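Local coordinates for cytolethal distending toxin subunit A (Haemophilus ducreyi, PDB 1SR4), which probably forms, together with CdtC, the heterodimeric subunit that delivers the genotoxic CdtB into host cells, and has a lectin-like carbohydrate-binding fold, at residues A[109-114]-A[118-123]. Residues are numbered along the deposited sequence; the frame is centred on the assembly and turned at random.
Sequences YFRFVN and GTCVEA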
ATOM      1  N   TYR A 109      14.967  -7.428  -2.652  1.00 15.67           N
ATOM      2  CA  TYR A 109      14.860  -7.458  -4.107  1.00 15.72           C
ATOM      3  C   TYR A 109      13.577  -8.151  -4.559  1.00 15.24           C
ATOM      4  O   TYR A 109      12.967  -8.941  -3.815  1.00 16.07           O
ATOM      5  CB  TYR A 109      16.050  -8.167  -4.752  1.00 16.55           C
ATOM      6  CG  TYR A 109      17.410  -7.603  -4.392  1.00 17.95           C
ATOM      7  CD1 TYR A 109      17.565  -6.271  -4.007  1.00 16.35           C
ATOM      8  CD2 TYR A 109      18.546  -8.404  -4.466  1.00 18.50           C
ATOM      9  CE1 TYR A 109      18.824  -5.755  -3.702  1.00 19.65           C
ATOM     10  CE2 TYR A 109      19.805  -7.902  -4.171  1.00 20.59           C
ATOM     11  CZ  TYR A 109      19.937  -6.577  -3.789  1.00 21.75           C
ATOM     12  OH  TYR A 109      21.192  -6.087  -3.517  1.00 26.28           O
ATOM     13  N   PHE A 110      13.179  -7.854  -5.791  1.00 13.54           N
ATOM     14  CA  PHE A 110      11.979  -8.425  -6.372  1.00 12.57           C
ATOM     15  C   PHE A 110      12.245  -8.983  -7.756  1.00 12.15           C
ATOM     16  O   PHE A 110      13.207  -8.594  -8.437  1.00 12.84           O
ATOM     17  CB  PHE A 110      10.897  -7.351  -6.477  1.00 11.44           C
ATOM     18  CG  PHE A 110      10.430  -6.844  -5.149  1.00 12.78           C
ATOM     19  CD1 PHE A 110       9.511  -7.575  -4.401  1.00 11.71           C
ATOM     20  CD2 PHE A 110      10.938  -5.652  -4.625  1.00 14.41           C
ATOM     21  CE1 PHE A 110       9.093  -7.134  -3.141  1.00 14.30           C
ATOM     22  CE2 PHE A 110      10.528  -5.200  -3.365  1.00 13.75           C
ATOM     23  CZ  PHE A 110       9.600  -5.949  -2.625  1.00 15.00           C
ATOM     24  N   ARG A 111      11.388  -9.905  -8.157  1.00 11.74           N
ATOM     25  CA  ARG A 111      11.468 -10.490  -9.478  1.00 12.17           C
ATOM     26  C   ARG A 111      10.056 -10.401 -10.040  1.00 11.61           C
ATOM     27  O   ARG A 111       9.080 -10.296  -9.279  1.00 12.23           O
ATOM     28  CB  ARG A 111      11.931 -11.927  -9.409  1.00 13.93           C
ATOM     29  CG  ARG A 111      10.899 -12.879  -8.902  1.00 18.00           C
ATOM     30  CD  ARG A 111      11.321 -14.263  -9.284  1.00 23.15           C
ATOM     31  NE  ARG A 111      10.377 -15.283  -8.859  1.00 22.99           N
ATOM     32  CZ  ARG A 111      10.611 -16.582  -8.979  1.00 23.62           C
ATOM     33  NH1 ARG A 111      11.754 -16.993  -9.514  1.00 21.37           N
ATOM     34  NH2 ARG A 111       9.717 -17.461  -8.546  1.00 22.34           N
ATOM     35  N   PHE A 112       9.947 -10.431 -11.365  1.00  9.58           N
ATOM     36  CA  PHE A 112       8.665 -10.309 -12.052  1.00 10.51           C
ATOM     37  C   PHE A 112       8.372 -11.507 -12.948  1.00 10.35           C
ATOM     38  O   PHE A 112       9.111 -11.782 -13.893  1.00 11.55           O
ATOM     39  CB  PHE A 112       8.662  -9.026 -12.883  1.00  7.28           C
ATOM     40  CG  PHE A 112       8.830  -7.775 -12.059  1.00 11.98           C
ATOM     41  CD1 PHE A 112       7.720  -7.092 -11.575  1.00 10.78           C
ATOM     42  CD2 PHE A 112      10.105  -7.307 -11.737  1.00 12.73           C
ATOM     43  CE1 PHE A 112       7.875  -5.962 -10.781  1.00 13.90           C
ATOM     44  CE2 PHE A 112      10.276  -6.172 -10.940  1.00 15.03           C
ATOM     45  CZ  PHE A 112       9.158  -5.498 -10.460  1.00 14.30           C
ATOM     46  N   VAL A 113       7.278 -12.195 -12.651  1.00 11.60           N
ATOM     47  CA  VAL A 113       6.862 -13.383 -13.392  1.00 10.51           C
ATOM     48  C   VAL A 113       5.692 -13.057 -14.327  1.00 11.81           C
ATOM     49  O   VAL A 113       4.656 -12.562 -13.890  1.00 10.31           O
ATOM     50  CB  VAL A 113       6.445 -14.481 -12.403  1.00 10.40           C
ATOM     51  CG1 VAL A 113       6.258 -15.832 -13.139  1.00 10.81           C
ATOM     52  CG2 VAL A 113       7.516 -14.596 -11.304  1.00 12.28           C
ATOM     53  N   ASN A 114       5.846 -13.351 -15.611  1.00 12.66           N
ATOM     54  CA  ASN A 114       4.784 -13.051 -16.573  1.00 12.54           C
ATOM     55  C   ASN A 114       3.520 -13.858 -16.306  1.00 12.18           C
ATOM     56  O   ASN A 114       3.589 -15.068 -16.096  1.00 11.56           O
ATOM     57  CB  ASN A 114       5.273 -13.312 -17.995  1.00 11.14           C
ATOM     58  CG  ASN A 114       4.380 -12.663 -19.037  1.00 12.01           C
ATOM     59  OD1 ASN A 114       3.503 -13.306 -19.621  1.00 11.21           O
ATOM     60  ND2 ASN A 114       4.589 -11.370 -19.258  1.00 10.42           N
ATOM     61  N   GLY A 118       4.770 -17.195 -17.758  1.00 12.58           N
ATOM     62  CA  GLY A 118       5.485 -17.777 -16.639  1.00 12.58           C
ATOM     63  C   GLY A 118       6.981 -17.518 -16.658  1.00 11.11           C
ATOM     64  O   GLY A 118       7.712 -18.068 -15.840  1.00 12.10           O
ATOM     65  N   THR A 119       7.448 -16.701 -17.592  1.00 11.13           N
ATOM     66  CA  THR A 119       8.878 -16.384 -17.647  1.00 11.38           C
ATOM     67  C   THR A 119       9.167 -15.170 -16.752  1.00 12.84           C
ATOM     68  O   THR A 119       8.245 -14.493 -16.277  1.00 12.26           O
ATOM     69  CB  THR A 119       9.350 -16.097 -19.103  1.00 13.83           C
ATOM     70  OG1 THR A 119       8.473 -15.154 -19.728  1.00 14.89           O
ATOM     71  CG2 THR A 119       9.344 -17.384 -19.929  1.00 15.97           C
ATOM     72  N   CYS A 120      10.446 -14.894 -16.524  1.00 11.21           N
ATOM     73  CA  CYS A 120      10.854 -13.787 -15.658  1.00 11.72           C
ATOM     74  C   CYS A 120      11.577 -12.663 -16.373  1.00 11.85           C
ATOM     75  O   CYS A 120      12.313 -12.907 -17.346  1.00 10.04           O
ATOM     76  CB  CYS A 120      11.761 -14.315 -14.541  1.00 14.14           C
ATOM     77  SG  CYS A 120      10.827 -15.072 -13.183  1.00 19.27           S
ATOM     78  N   VAL A 121      11.374 -11.438 -15.876  1.00  9.64           N
ATOM     79  CA  VAL A 121      12.033 -10.262 -16.434  1.00  8.50           C
ATOM     80  C   VAL A 121      13.496 -10.474 -16.095  1.00 10.38           C
ATOM     81  O   VAL A 121      13.816 -10.881 -14.974  1.00 10.98           O
ATOM     82  CB  VAL A 121      11.552  -8.941 -15.768  1.00  7.99           C
ATOM     83  CG1 VAL A 121      12.508  -7.807 -16.123  1.00  6.28           C
ATOM     84  CG2 VAL A 121      10.103  -8.588 -16.242  1.00  7.40           C
ATOM     85  N   GLU A 122      14.384 -10.197 -17.048  1.00 10.84           N
ATOM     86  CA  GLU A 122      15.822 -10.393 -16.824  1.00 11.65           C
ATOM     87  C   GLU A 122      16.675  -9.293 -17.473  1.00 10.17           C
ATOM     88  O   GLU A 122      16.485  -8.964 -18.648  1.00 10.91           O
ATOM     89  CB  GLU A 122      16.245 -11.751 -17.393  1.00 12.41           C
ATOM     90  CG  GLU A 122      17.676 -12.137 -17.032  1.00 16.12           C
ATOM     91  CD  GLU A 122      18.055 -13.530 -17.491  1.00 19.41           C
ATOM     92  OE1 GLU A 122      17.223 -14.463 -17.372  1.00 18.09           O
ATOM     93  OE2 GLU A 122      19.209 -13.692 -17.959  1.00 24.21           O
ATOM     94  N   ALA A 123      17.605  -8.717 -16.714  1.00  9.95           N
ATOM     95  CA  ALA A 123      18.480  -7.688 -17.255  1.00 10.27           C
ATOM     96  C   ALA A 123      19.457  -8.402 -18.185  1.00 12.70           C
ATOM     97  O   ALA A 123      20.068  -9.410 -17.801  1.00 12.49           O
ATOM     98  CB  ALA A 123      19.251  -6.990 -16.133  1.00 11.22           C
TER
HETATM   99  O   HOH W   1      12.486 -10.769 -12.613  1.00  9.35           O
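Val113 and Cys120 face each other across a single antiparallel bridge, flanked by two backbone hydrogen bonds. Asn114 N gives a nearly straight one to Thr119 O (2.7 Å, 173° at the hydrogen), and Val121 N gives the other to Phe112 O (3.0 Å). A third, more bent bond runs from Gly118 N to Asn114 O (2.9 Å), where Gly118 takes a positive phi (73°) that comes easily to glycine. Past the bridge the strands splay, with 128° between their N-to-C directions, and a water links the two backbones, accepting from Phe112 N and donating to Val121 O.

The apolar contacts lie on the two faces of the paired strands. On one, Phe112 CB meets Val121 CG2 at 3.7 Å; both residues are buried and apolar, the ring leading away onto Met101 and Val121 packing against Trp99 and Phe142. On the other, Val113 CG2, beside its own backbone N and opposite the carbonyl carbon, touches Cys120 SG (3.8 Å). Arg111 CD passes the same sulfur, its extended chain carrying the guanidinium to a salt bridge with Glu102.

Asn114 suits the start of the turn because OD1 accepts from Leu117 N, while ND2 bonds Ile96 O; Thr119 OG1 bonds His130 ND1. In this ricin-type beta-trefoil domain the contact joins two hairpins, strands 99-103 with 110-114 and 120-124 with 127-131, the latter closed at its open end by the Cys120–Cys133 disulfide.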